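Local atomic coordinates of phosphotriesterase, putative (Deinococcus radiodurans, PDB entry 4J35), a protein that probably hydrolyses lactones at a two-metal site and is here an engineered variant made for organophosphate hydrolysis. Residues Thr2-Val6 with Gln89-Ala93; Ala13-Ala17 with Gly60-Val64. The protein carries 7 engineered substitutions. All coordinates share one frame. Residue numbers count along the deposited sequence, not the author numbering.

In the fold
A TIM barrel holds elements outside its sheet as well as neighbouring strands within it; contact 1 is an example of the first, contact 2 of the second. Their centres lie 11 Å apart, and the two touch through the parallel strands 89-91 and 61-66, where Gln89 N to Gln62 O (3.0 Å) and Gln89 O to Val64 N (2.9 Å) are probable hydrogen bonds. Contact 1 lays the N-terminal hairpin across strand 89-91; contact 2 joins the approach to strand 17-26 with strand 61-66. Neither supplies a metal ligand: the side chain of Cys92 is about 12 Å from a bound cobalt ion, and that of Thr63 about 11 Å from that of the metal ligand His21.

Contact 1: Thr2-Val6 with Gln89-Ala93; sequences TAQTV and QILCA
Leu91 forms the apolar centre, its side chain (chi1 m, chi2 p) lying along the backbone of Ala3-Thr5. Its CD1 meets Thr5 CG2 at 4.0 Å, its CD2 meets Ala3 CB at 4.4 Å, and its CG lies 3.6 Å from Gln4 O. A second apolar patch forms around Val6 (chi1 m), whose CG2 is 4.0 Å from Ile90 CB and whose CG1 is 4.0 Å from Cys92 SG; Val6 also reaches Ser83 on helix 76-86. Residues 3-5 and 89-91 are extended, but they cross instead of running side by side: strands 3-5 and 89-91 make an angle of 100° at a closest approach of 5.9 Å, with the CA atoms of Thr5 and Leu91 4.3 Å apart. The two strands belong to different sheets: 3-5 pairs with 8-10 in an antiparallel N-terminal hairpin, whereas 89-91 is a parallel strand of the TIM barrel of the phosphotriesterase family, beside 61-66. At Val6 (phi/psi -74/-10) the chain leaves the extended form, and Val6 N donates to Ile90 O (2.9 Å, 156°); Thr5 CB sits 3.2 Å from the same Ile90 O. Thr5 OG1 bonds within the hairpin to Gly8 O. Farther out, a water donates to Gln4 O (2.9 Å) and accepts from Cys92 N (3.0 Å).

Contact 2: Ala13-Ala17 with Gly60-Val64; sequences AQLGA and GIQTV
Gly60, at phi 92°, is the C-prime residue of a Schellman motif ending helix 42-58, with Ile61 N bonded back to Leu56 O. Gly60 O lies 3.6 Å from Ala17 CB and accepts from a water (2.9 Å) that also takes a bond from Ala17 N (2.9 Å) and donates to Gln62 OE1 (2.5 Å). Ile61 (chi1 m, chi2 m) directs its CA-to-CB bond away, yet its CD1 reaches Ala17 CB at 4.0 Å. Gln62 breaks the extended run (phi/psi -106/-13), so two successive amides address one carbonyl: Gln62 N donates to Ala17 O (3.0 Å, 148°), and Thr63 N does so weakly (3.4 Å). Facing the Gln62 side chain is Gly16 (62/-159), where a CB would clash with Gln62 OE1. Thr63 (chi1 m) donates from OG1 to Leu15 O at 2.6 Å, while its backbone pairs with Leu19. The run from Gln14 to Ala17 and that from Gly60 to Thr63 are 114° apart end to end, but the chain continues from them as neighbouring parallel strands, 17-26 and 61-66, linked through helix 42-58: the first beta-alpha-beta crossover of the TIM barrel.

Contact 1: Thr2-Val6 with Gln89-Ala93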
loop_
_atom_site.group_PDB
_atom_site.type_symbol
_atom_site.label_atom_id
_atom_site.label_comp_id
_atom_site.label_asym_id
_atom_site.label_seq_id
_atom_site.Cartn_x
_atom_site.Cartn_y
_atom_site.Cartn_z
ATOM N N THR A 2 1.493 -19.151 -0.282
ATOM C CA THR A 2 2.748 -18.436 -0.236
ATOM C C THR A 2 2.513 -17.017 -0.715
ATOM O O THR A 2 1.460 -16.726 -1.276
ATOM C CB THR A 2 3.806 -19.101 -1.128
ATOM O OG1 THR A 2 3.282 -19.255 -2.457
ATOM C CG2 THR A 2 4.178 -20.472 -0.560
ATOM N N ALA A 3 3.491 -16.144 -0.470
ATOM C CA ALA A 3 3.456 -14.778 -0.993
ATOM C C ALA A 3 4.354 -14.712 -2.204
ATOM O O ALA A 3 5.453 -15.259 -2.196
ATOM C CB ALA A 3 3.949 -13.802 0.055
ATOM N N GLN A 4 3.914 -14.028 -3.253
ATOM C CA GLN A 4 4.791 -13.841 -4.390
ATOM C C GLN A 4 5.608 -12.559 -4.210
ATOM O O GLN A 4 5.063 -11.471 -4.315
ATOM C CB GLN A 4 3.970 -13.794 -5.679
ATOM C CG GLN A 4 4.796 -14.031 -6.923
ATOM C CD GLN A 4 5.453 -15.398 -6.946
ATOM O OE1 GLN A 4 4.952 -16.363 -6.355
ATOM N NE2 GLN A 4 6.581 -15.488 -7.631
ATOM N N THR A 5 6.905 -12.690 -3.939
ATOM C CA THR A 5 7.782 -11.526 -3.786
ATOM C C THR A 5 8.583 -11.342 -5.053
ATOM O O THR A 5 8.514 -12.165 -5.961
ATOM C CB THR A 5 8.788 -11.677 -2.620
ATOM O OG1 THR A 5 9.922 -12.444 -3.054
ATOM C CG2 THR A 5 8.145 -12.324 -1.442
ATOM N N VAL A 6 9.334 -10.255 -5.127
ATOM C CA VAL A 6 10.084 -9.938 -6.334
ATOM C C VAL A 6 11.315 -10.855 -6.479
ATOM O O VAL A 6 11.954 -10.866 -7.530
ATOM C CB VAL A 6 10.509 -8.431 -6.369
ATOM C CG1 VAL A 6 9.271 -7.520 -6.303
ATOM C CG2 VAL A 6 11.472 -8.100 -5.233
ATOM N N GLN A 89 12.538 -8.800 2.076
ATOM C CA GLN A 89 11.542 -9.330 1.155
ATOM C C GLN A 89 10.606 -8.206 0.715
ATOM O O GLN A 89 10.141 -7.419 1.547
ATOM C CB GLN A 89 10.773 -10.480 1.814
ATOM C CG GLN A 89 11.669 -11.716 1.979
ATOM C CD GLN A 89 11.145 -12.797 2.923
ATOM O OE1 GLN A 89 10.362 -12.545 3.839
ATOM N NE2 GLN A 89 11.608 -14.017 2.702
ATOM N N ILE A 90 10.340 -8.148 -0.589
ATOM C CA ILE A 90 9.524 -7.083 -1.179
ATOM C C ILE A 90 8.444 -7.666 -2.087
ATOM O O ILE A 90 8.721 -8.456 -2.988
ATOM C CB ILE A 90 10.381 -6.053 -1.939
ATOM C CG1 ILE A 90 11.482 -5.497 -1.005
ATOM C CG2 ILE A 90 9.498 -4.923 -2.468
ATOM C CD1 ILE A 90 12.459 -4.433 -1.652
ATOM N N LEU A 91 7.201 -7.296 -1.830
ATOM C CA LEU A 91 6.130 -7.646 -2.759
ATOM C C LEU A 91 5.858 -6.414 -3.603
ATOM O O LEU A 91 5.934 -5.322 -3.082
ATOM C CB LEU A 91 4.847 -8.030 -2.010
ATOM C CG LEU A 91 4.692 -9.418 -1.372
ATOM C CD1 LEU A 91 5.560 -9.572 -0.143
ATOM C CD2 LEU A 91 3.226 -9.648 -1.023
ATOM N N CYS A 92 5.514 -6.561 -4.886
ATOM C CA CYS A 92 5.110 -5.400 -5.667
ATOM C C CYS A 92 3.691 -5.556 -6.158
ATOM O O CYS A 92 3.123 -6.622 -6.033
ATOM C CB CYS A 92 6.062 -5.127 -6.836
ATOM S SG CYS A 92 6.000 -6.281 -8.190
ATOM N N ALA A 93 3.148 -4.453 -6.660
ATOM C CA ALA A 93 1.746 -4.346 -7.025
ATOM C C ALA A 93 1.510 -4.380 -8.522
ATOM O O ALA A 93 2.376 -4.035 -9.328
ATOM C CB ALA A 93 1.186 -3.045 -6.473
HETATM O O HOH W 1 6.115 -9.325 -5.994
#

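Contact 2: Ala13-Ala17 with Gly60-Val64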
loop_
_atom_site.group_PDB
_atom_site.type_symbol
_atom_site.label_atom_id
_atom_site.label_comp_id
_atom_site.label_asym_id
_atom_site.label_seq_id
_atom_site.Cartn_x
_atom_site.Cartn_y
_atom_site.Cartn_z
ATOM N N ALA A 13 4.896 -18.240 6.765
ATOM C CA ALA A 13 5.582 -18.131 8.056
ATOM C C ALA A 13 6.939 -17.433 7.957
ATOM O O ALA A 13 7.516 -17.065 8.980
ATOM C CB ALA A 13 5.738 -19.506 8.717
ATOM N N GLN A 14 7.446 -17.251 6.738
ATOM C CA GLN A 14 8.711 -16.533 6.524
ATOM C C GLN A 14 8.548 -15.039 6.232
ATOM O O GLN A 14 9.546 -14.351 6.018
ATOM C CB GLN A 14 9.510 -17.154 5.367
ATOM C CG GLN A 14 10.051 -18.504 5.667
ATOM C CD GLN A 14 10.575 -18.585 7.081
ATOM O OE1 GLN A 14 11.539 -17.896 7.456
ATOM N NE2 GLN A 14 9.920 -19.412 7.895
ATOM N N LEU A 15 7.321 -14.527 6.228
ATOM C CA LEU A 15 7.134 -13.088 5.972
ATOM C C LEU A 15 7.628 -12.247 7.144
ATOM O O LEU A 15 8.214 -11.182 6.960
ATOM C CB LEU A 15 5.662 -12.763 5.688
ATOM C CG LEU A 15 5.071 -13.317 4.391
ATOM C CD1 LEU A 15 3.619 -12.827 4.206
ATOM C CD2 LEU A 15 5.921 -12.931 3.191
ATOM N N GLY A 16 7.404 -12.745 8.352
ATOM C CA GLY A 16 7.735 -12.012 9.549
ATOM C C GLY A 16 6.984 -10.703 9.684
ATOM O O GLY A 16 5.918 -10.495 9.100
ATOM N N ALA A 17 7.551 -9.814 10.490
ATOM C CA ALA A 17 6.969 -8.507 10.716
ATOM C C ALA A 17 6.971 -7.773 9.361
ATOM O O ALA A 17 8.000 -7.723 8.680
ATOM C CB ALA A 17 7.800 -7.753 11.748
ATOM N N GLY A 60 13.736 -5.783 12.947
ATOM C CA GLY A 60 12.957 -7.008 12.882
ATOM C C GLY A 60 11.998 -7.061 11.682
ATOM O O GLY A 60 11.331 -8.081 11.489
ATOM N N ILE A 61 11.912 -5.986 10.895
ATOM C CA ILE A 61 11.034 -5.977 9.693
ATOM C C ILE A 61 11.645 -6.841 8.585
ATOM O O ILE A 61 12.719 -6.547 8.083
ATOM C CB ILE A 61 10.782 -4.579 9.122
ATOM C CG1 ILE A 61 10.208 -3.623 10.172
ATOM C CG2 ILE A 61 9.815 -4.668 7.875
ATOM C CD1 ILE A 61 8.943 -4.055 10.737
ATOM N N GLN A 62 10.958 -7.907 8.188
ATOM C CA GLN A 62 11.499 -8.784 7.153
ATOM C C GLN A 62 10.838 -8.657 5.790
ATOM O O GLN A 62 11.359 -9.201 4.804
ATOM C CB GLN A 62 11.395 -10.232 7.593
ATOM C CG GLN A 62 12.293 -10.529 8.806
ATOM C CD GLN A 62 12.046 -11.890 9.347
ATOM O OE1 GLN A 62 11.425 -12.039 10.397
ATOM N NE2 GLN A 62 12.510 -12.910 8.627
ATOM N N THR A 63 9.691 -7.988 5.738
ATOM C CA THR A 63 8.970 -7.807 4.474
ATOM C C THR A 63 8.314 -6.453 4.383
ATOM O O THR A 63 7.825 -5.917 5.380
ATOM C CB THR A 63 7.841 -8.859 4.373
ATOM O OG1 THR A 63 8.383 -10.159 4.611
ATOM C CG2 THR A 63 7.133 -8.814 3.008
ATOM N N VAL A 64 8.329 -5.888 3.182
ATOM C CA VAL A 64 7.599 -4.674 2.858
ATOM C C VAL A 64 6.716 -4.961 1.628
ATOM O O VAL A 64 7.147 -5.637 0.706
ATOM C CB VAL A 64 8.550 -3.509 2.508
ATOM C CG1 VAL A 64 7.803 -2.354 1.872
ATOM C CG2 VAL A 64 9.277 -3.031 3.734
HETATM O O HOH W 2 10.018 -10.583 11.904
#